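Local coordinates for protein putative fructosamine-3-kinase (Thermobifida fusca YX, PDB 3F7W) that is a putative fructosamine-3-kinase that probably phosphorylates sugar adducts on amino groups, at residues G217-F229 / A245-Q259. Residues are numbered along the deposited sequence; the frame is centred on the assembly and turned at random.
Sequences GHREADLAMLALF and APLAEGWRARIPLHQ
The H258 ring turns its edge to a face of H218, CE1 standing 3.6 Å from H218 CG, while E220 CB lies over one face of the H258 ring. L247 CD2 covers the centre of one face of the R219 guanidinium; at that group's edge NH1 donates almost straight (171°) to A245 O and NH2 to P246 O, the latter from above the carbonyl plane. The R254 guanidinium meets E220 side-on, NE to OE1 at 3.0 Å and NH2 to OE2 at 2.8 Å, the two planes 33° apart. A bend at chi3 (-62°) folds R254 back so that NH1 also reaches E249 O, tying the turn before its helix. Segments 219-229 and 251-259 cross nearly at right angles, A224 CB against H258 CB, and Q259 NE2 bonds A224 O (3.0 Å) opposite the helical N-H of L228. A leucine in place of R254 would probably leave the E220 carboxylate without its countercharge and the A248-W251 turn less firmly held. R219 also pairs with E186. Charge pairing, water bridges to E220 and side-chain bonds to backbone carbonyls thus join the first helix to the second and to the loop 245-250 that leads into it, within the helical part of this probable kinase.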
loop_
_atom_site.group_PDB
_atom_site.type_symbol
_atom_site.label_atom_id
_atom_site.label_comp_id
_atom_site.label_asym_id
_atom_site.label_seq_id
_atom_site.Cartn_x
_atom_site.Cartn_y
_atom_site.Cartn_z
ATOM N N GLY A 217 7.336 4.729 6.780
ATOM C CA GLY A 217 8.159 3.690 6.138
ATOM C C GLY A 217 9.272 4.357 5.370
ATOM O O GLY A 217 9.366 5.595 5.345
ATOM N N HIS A 218 10.120 3.554 4.745
ATOM C CA HIS A 218 11.125 4.090 3.869
ATOM C C HIS A 218 10.464 4.414 2.547
ATOM O O HIS A 218 9.798 3.571 1.960
ATOM C CB HIS A 218 12.264 3.084 3.678
ATOM C CG HIS A 218 13.541 3.714 3.252
ATOM N ND1 HIS A 218 13.649 4.485 2.109
ATOM C CD2 HIS A 218 14.762 3.718 3.834
ATOM C CE1 HIS A 218 14.900 4.903 1.991
ATOM N NE2 HIS A 218 15.597 4.445 3.019
ATOM N N ARG A 219 10.658 5.634 2.066
ATOM C CA ARG A 219 10.026 6.040 0.800
ATOM C C ARG A 219 10.444 5.155 -0.382
ATOM O O ARG A 219 9.680 4.981 -1.306
ATOM C CB ARG A 219 10.292 7.509 0.505
ATOM C CG ARG A 219 11.749 7.912 0.304
ATOM C CD ARG A 219 11.965 9.387 0.734
ATOM N NE ARG A 219 13.285 9.913 0.370
ATOM C CZ ARG A 219 13.557 10.672 -0.698
ATOM N NH1 ARG A 219 12.632 11.006 -1.575
ATOM N NH2 ARG A 219 14.805 11.088 -0.910
ATOM N N GLU A 220 11.659 4.589 -0.334
ATOM C CA GLU A 220 12.109 3.637 -1.356
ATOM C C GLU A 220 11.186 2.424 -1.488
ATOM O O GLU A 220 11.102 1.855 -2.557
ATOM C CB GLU A 220 13.567 3.224 -1.144
ATOM C CG GLU A 220 14.574 4.388 -1.451
ATOM C CD GLU A 220 16.035 4.059 -1.146
ATOM O OE1 GLU A 220 16.447 2.874 -1.220
ATOM O OE2 GLU A 220 16.780 5.009 -0.860
ATOM N N ALA A 221 10.466 2.059 -0.413
ATOM C CA ALA A 221 9.519 0.949 -0.443
ATOM C C ALA A 221 8.488 1.138 -1.539
ATOM O O ALA A 221 8.245 0.237 -2.337
ATOM C CB ALA A 221 8.815 0.764 0.937
ATOM N N ASP A 222 7.872 2.311 -1.587
ATOM C CA ASP A 222 6.783 2.541 -2.560
ATOM C C ASP A 222 7.313 2.483 -3.990
ATOM O O ASP A 222 6.714 1.877 -4.872
ATOM C CB ASP A 222 6.098 3.903 -2.313
ATOM C CG ASP A 222 5.001 3.861 -1.202
ATOM O OD1 ASP A 222 4.649 2.785 -0.663
ATOM O OD2 ASP A 222 4.487 4.959 -0.873
ATOM N N LEU A 223 8.458 3.116 -4.216
ATOM C CA LEU A 223 9.070 3.122 -5.544
ATOM C C LEU A 223 9.530 1.724 -5.951
ATOM O O LEU A 223 9.477 1.371 -7.124
ATOM C CB LEU A 223 10.222 4.126 -5.601
ATOM C CG LEU A 223 9.837 5.573 -5.965
ATOM C CD1 LEU A 223 8.554 5.985 -5.287
ATOM C CD2 LEU A 223 10.966 6.520 -5.618
ATOM N N ALA A 224 9.976 0.932 -4.982
ATOM C CA ALA A 224 10.400 -0.441 -5.256
ATOM C C ALA A 224 9.180 -1.314 -5.596
ATOM O O ALA A 224 9.289 -2.229 -6.392
ATOM C CB ALA A 224 11.165 -1.029 -4.076
HETATM N N MSE A 225 8.031 -1.016 -4.998
HETATM C CA MSE A 225 6.804 -1.754 -5.300
HETATM C C MSE A 225 6.317 -1.422 -6.701
HETATM O O MSE A 225 5.828 -2.304 -7.413
HETATM C CB MSE A 225 5.704 -1.483 -4.261
HETATM C CG MSE A 225 4.476 -2.303 -4.419
HETATM SE SE MSE A 225 4.911 -4.208 -4.130
HETATM C CE MSE A 225 3.131 -4.937 -3.604
ATOM N N LEU A 226 6.433 -0.155 -7.096
ATOM C CA LEU A 226 6.120 0.230 -8.490
ATOM C C LEU A 226 6.986 -0.565 -9.473
ATOM O O LEU A 226 6.511 -1.055 -10.499
ATOM C CB LEU A 226 6.290 1.735 -8.701
ATOM C CG LEU A 226 5.250 2.620 -8.004
ATOM C CD1 LEU A 226 5.689 4.098 -8.153
ATOM C CD2 LEU A 226 3.828 2.346 -8.583
ATOM N N ALA A 227 8.257 -0.739 -9.124
ATOM C CA ALA A 227 9.179 -1.461 -9.945
ATOM C C ALA A 227 8.886 -2.968 -9.942
ATOM O O ALA A 227 8.981 -3.597 -10.975
ATOM C CB ALA A 227 10.651 -1.168 -9.492
ATOM N N LEU A 228 8.520 -3.531 -8.794
ATOM C CA LEU A 228 8.403 -4.977 -8.663
ATOM C C LEU A 228 7.441 -5.583 -9.694
ATOM O O LEU A 228 7.772 -6.562 -10.362
ATOM C CB LEU A 228 7.982 -5.331 -7.258
ATOM C CG LEU A 228 7.832 -6.814 -6.891
ATOM C CD1 LEU A 228 9.101 -7.556 -7.188
ATOM C CD2 LEU A 228 7.496 -6.948 -5.413
ATOM N N PHE A 229 6.241 -5.027 -9.804
ATOM C CA PHE A 229 5.259 -5.524 -10.786
ATOM C C PHE A 229 5.128 -4.591 -11.984
ATOM O O PHE A 229 4.315 -4.810 -12.886
ATOM C CB PHE A 229 3.916 -5.779 -10.115
ATOM C CG PHE A 229 4.016 -6.783 -9.011
ATOM C CD1 PHE A 229 3.983 -8.136 -9.288
ATOM C CD2 PHE A 229 4.222 -6.367 -7.706
ATOM C CE1 PHE A 229 4.140 -9.063 -8.268
ATOM C CE2 PHE A 229 4.361 -7.284 -6.681
ATOM C CZ PHE A 229 4.326 -8.649 -6.986
ATOM N N ALA A 245 12.392 15.372 -4.961
ATOM C CA ALA A 245 12.843 14.731 -3.727
ATOM C C ALA A 245 13.845 13.637 -4.070
ATOM O O ALA A 245 13.562 12.470 -3.857
ATOM C CB ALA A 245 11.659 14.153 -2.940
ATOM N N PRO A 246 15.028 14.020 -4.599
ATOM C CA PRO A 246 15.985 13.021 -5.069
ATOM C C PRO A 246 16.248 11.920 -4.052
ATOM O O PRO A 246 16.509 12.202 -2.881
ATOM C CB PRO A 246 17.268 13.839 -5.321
ATOM C CG PRO A 246 17.012 15.189 -4.685
ATOM C CD PRO A 246 15.547 15.383 -4.793
ATOM N N LEU A 247 16.190 10.680 -4.511
ATOM C CA LEU A 247 16.491 9.550 -3.669
ATOM C C LEU A 247 17.999 9.582 -3.283
ATOM O O LEU A 247 18.833 10.144 -4.001
ATOM C CB LEU A 247 16.093 8.247 -4.379
ATOM C CG LEU A 247 14.588 7.965 -4.540
ATOM C CD1 LEU A 247 14.385 6.814 -5.485
ATOM C CD2 LEU A 247 13.926 7.655 -3.203
ATOM N N ALA A 248 18.327 8.988 -2.141
ATOM C CA ALA A 248 19.702 8.856 -1.681
ATOM C C ALA A 248 20.511 8.036 -2.671
ATOM O O ALA A 248 19.976 7.147 -3.357
ATOM C CB ALA A 248 19.742 8.206 -0.303
ATOM N N GLU A 249 21.797 8.362 -2.760
ATOM C CA GLU A 249 22.705 7.714 -3.685
ATOM C C GLU A 249 22.642 6.193 -3.501
ATOM O O GLU A 249 22.605 5.705 -2.367
ATOM C CB GLU A 249 24.139 8.236 -3.405
ATOM C CG GLU A 249 25.188 7.723 -4.322
ATOM C CD GLU A 249 26.562 8.338 -4.046
ATOM O OE1 GLU A 249 26.746 8.982 -2.980
ATOM O OE2 GLU A 249 27.460 8.172 -4.906
ATOM N N GLY A 250 22.634 5.454 -4.604
ATOM C CA GLY A 250 22.643 3.990 -4.550
ATOM C C GLY A 250 21.270 3.339 -4.455
ATOM O O GLY A 250 21.158 2.110 -4.295
ATOM N N TRP A 251 20.217 4.146 -4.569
ATOM C CA TRP A 251 18.854 3.634 -4.492
ATOM C C TRP A 251 18.547 2.493 -5.465
ATOM O O TRP A 251 17.837 1.555 -5.093
ATOM C CB TRP A 251 17.819 4.776 -4.629
ATOM C CG TRP A 251 17.792 5.463 -5.948
ATOM C CD1 TRP A 251 18.495 6.564 -6.293
ATOM C CD2 TRP A 251 17.004 5.112 -7.097
ATOM N NE1 TRP A 251 18.214 6.921 -7.576
ATOM C CE2 TRP A 251 17.295 6.050 -8.096
ATOM C CE3 TRP A 251 16.073 4.100 -7.371
ATOM C CZ2 TRP A 251 16.712 6.004 -9.360
ATOM C CZ3 TRP A 251 15.469 4.071 -8.610
ATOM C CH2 TRP A 251 15.805 5.009 -9.603
ATOM N N ARG A 252 19.057 2.545 -6.696
ATOM C CA ARG A 252 18.757 1.469 -7.644
ATOM C C ARG A 252 19.198 0.118 -7.123
ATOM O O ARG A 252 18.440 -0.858 -7.193
ATOM C CB ARG A 252 19.363 1.711 -9.029
ATOM C CG ARG A 252 18.460 2.481 -9.960
ATOM C CD ARG A 252 19.093 2.654 -11.352
ATOM N NE ARG A 252 18.755 3.971 -11.884
ATOM C CZ ARG A 252 17.666 4.268 -12.590
ATOM N NH1 ARG A 252 16.774 3.348 -12.906
ATOM N NH2 ARG A 252 17.483 5.518 -13.003
ATOM N N ALA A 253 20.410 0.066 -6.577
ATOM C CA ALA A 253 20.963 -1.178 -6.037
ATOM C C ALA A 253 20.164 -1.721 -4.847
ATOM O O ALA A 253 20.167 -2.937 -4.595
ATOM C CB ALA A 253 22.436 -0.977 -5.624
ATOM N N ARG A 254 19.514 -0.819 -4.108
ATOM C CA ARG A 254 18.681 -1.202 -2.959
ATOM C C ARG A 254 17.238 -1.632 -3.289
ATOM O O ARG A 254 16.501 -2.034 -2.399
ATOM C CB ARG A 254 18.635 -0.059 -1.941
ATOM C CG ARG A 254 19.962 0.224 -1.265
ATOM C CD ARG A 254 19.806 1.229 -0.115
ATOM N NE ARG A 254 19.314 2.528 -0.586
ATOM C CZ ARG A 254 20.084 3.521 -1.023
ATOM N NH1 ARG A 254 21.414 3.403 -1.054
ATOM N NH2 ARG A 254 19.528 4.644 -1.438
ATOM N N ILE A 255 16.844 -1.567 -4.555
ATOM C CA ILE A 255 15.486 -1.971 -4.938
ATOM C C ILE A 255 15.115 -3.386 -4.465
ATOM O O ILE A 255 14.073 -3.549 -3.850
ATOM C CB ILE A 255 15.195 -1.739 -6.438
ATOM C CG1 ILE A 255 15.186 -0.215 -6.733
ATOM C CG2 ILE A 255 13.853 -2.412 -6.840
ATOM C CD1 ILE A 255 15.095 0.134 -8.178
ATOM N N PRO A 256 15.938 -4.417 -4.737
ATOM C CA PRO A 256 15.567 -5.743 -4.190
ATOM C C PRO A 256 15.321 -5.815 -2.669
ATOM O O PRO A 256 14.378 -6.509 -2.219
ATOM C CB PRO A 256 16.758 -6.639 -4.583
ATOM C CG PRO A 256 17.390 -5.958 -5.736
ATOM C CD PRO A 256 17.143 -4.482 -5.577
ATOM N N LEU A 257 16.164 -5.140 -1.888
ATOM C CA LEU A 257 16.031 -5.118 -0.430
ATOM C C LEU A 257 14.627 -4.719 -0.055
ATOM O O LEU A 257 13.974 -5.377 0.758
ATOM C CB LEU A 257 17.040 -4.144 0.193
ATOM C CG LEU A 257 16.957 -3.919 1.707
ATOM C CD1 LEU A 257 17.268 -5.184 2.466
ATOM C CD2 LEU A 257 17.891 -2.764 2.114
ATOM N N HIS A 258 14.158 -3.641 -0.679
ATOM C CA HIS A 258 12.829 -3.096 -0.398
ATOM C C HIS A 258 11.655 -3.896 -0.949
ATOM O O HIS A 258 10.507 -3.620 -0.584
ATOM C CB HIS A 258 12.737 -1.656 -0.879
ATOM C CG HIS A 258 13.558 -0.714 -0.063
ATOM N ND1 HIS A 258 13.201 -0.341 1.212
ATOM C CD2 HIS A 258 14.732 -0.092 -0.325
ATOM C CE1 HIS A 258 14.115 0.472 1.702
ATOM N NE2 HIS A 258 15.059 0.637 0.792
ATOM N N GLN A 259 11.948 -4.854 -1.830
ATOM C CA GLN A 259 10.959 -5.744 -2.392
ATOM C C GLN A 259 10.760 -7.017 -1.567
ATOM O O GLN A 259 9.833 -7.784 -1.825
ATOM C CB GLN A 259 11.354 -6.111 -3.834
ATOM C CG GLN A 259 11.246 -4.921 -4.789
ATOM C CD GLN A 259 11.718 -5.182 -6.207
ATOM O OE1 GLN A 259 12.516 -6.089 -6.454
ATOM N NE2 GLN A 259 11.273 -4.340 -7.143
HETATM O O HOH W 1 15.599 1.489 -3.533
HETATM O O HOH W 2 16.290 7.763 -0.548
HETATM O O HOH W 3 8.287 -2.503 -1.793
HETATM O O HOH W 4 12.045 -4.827 -10.085
#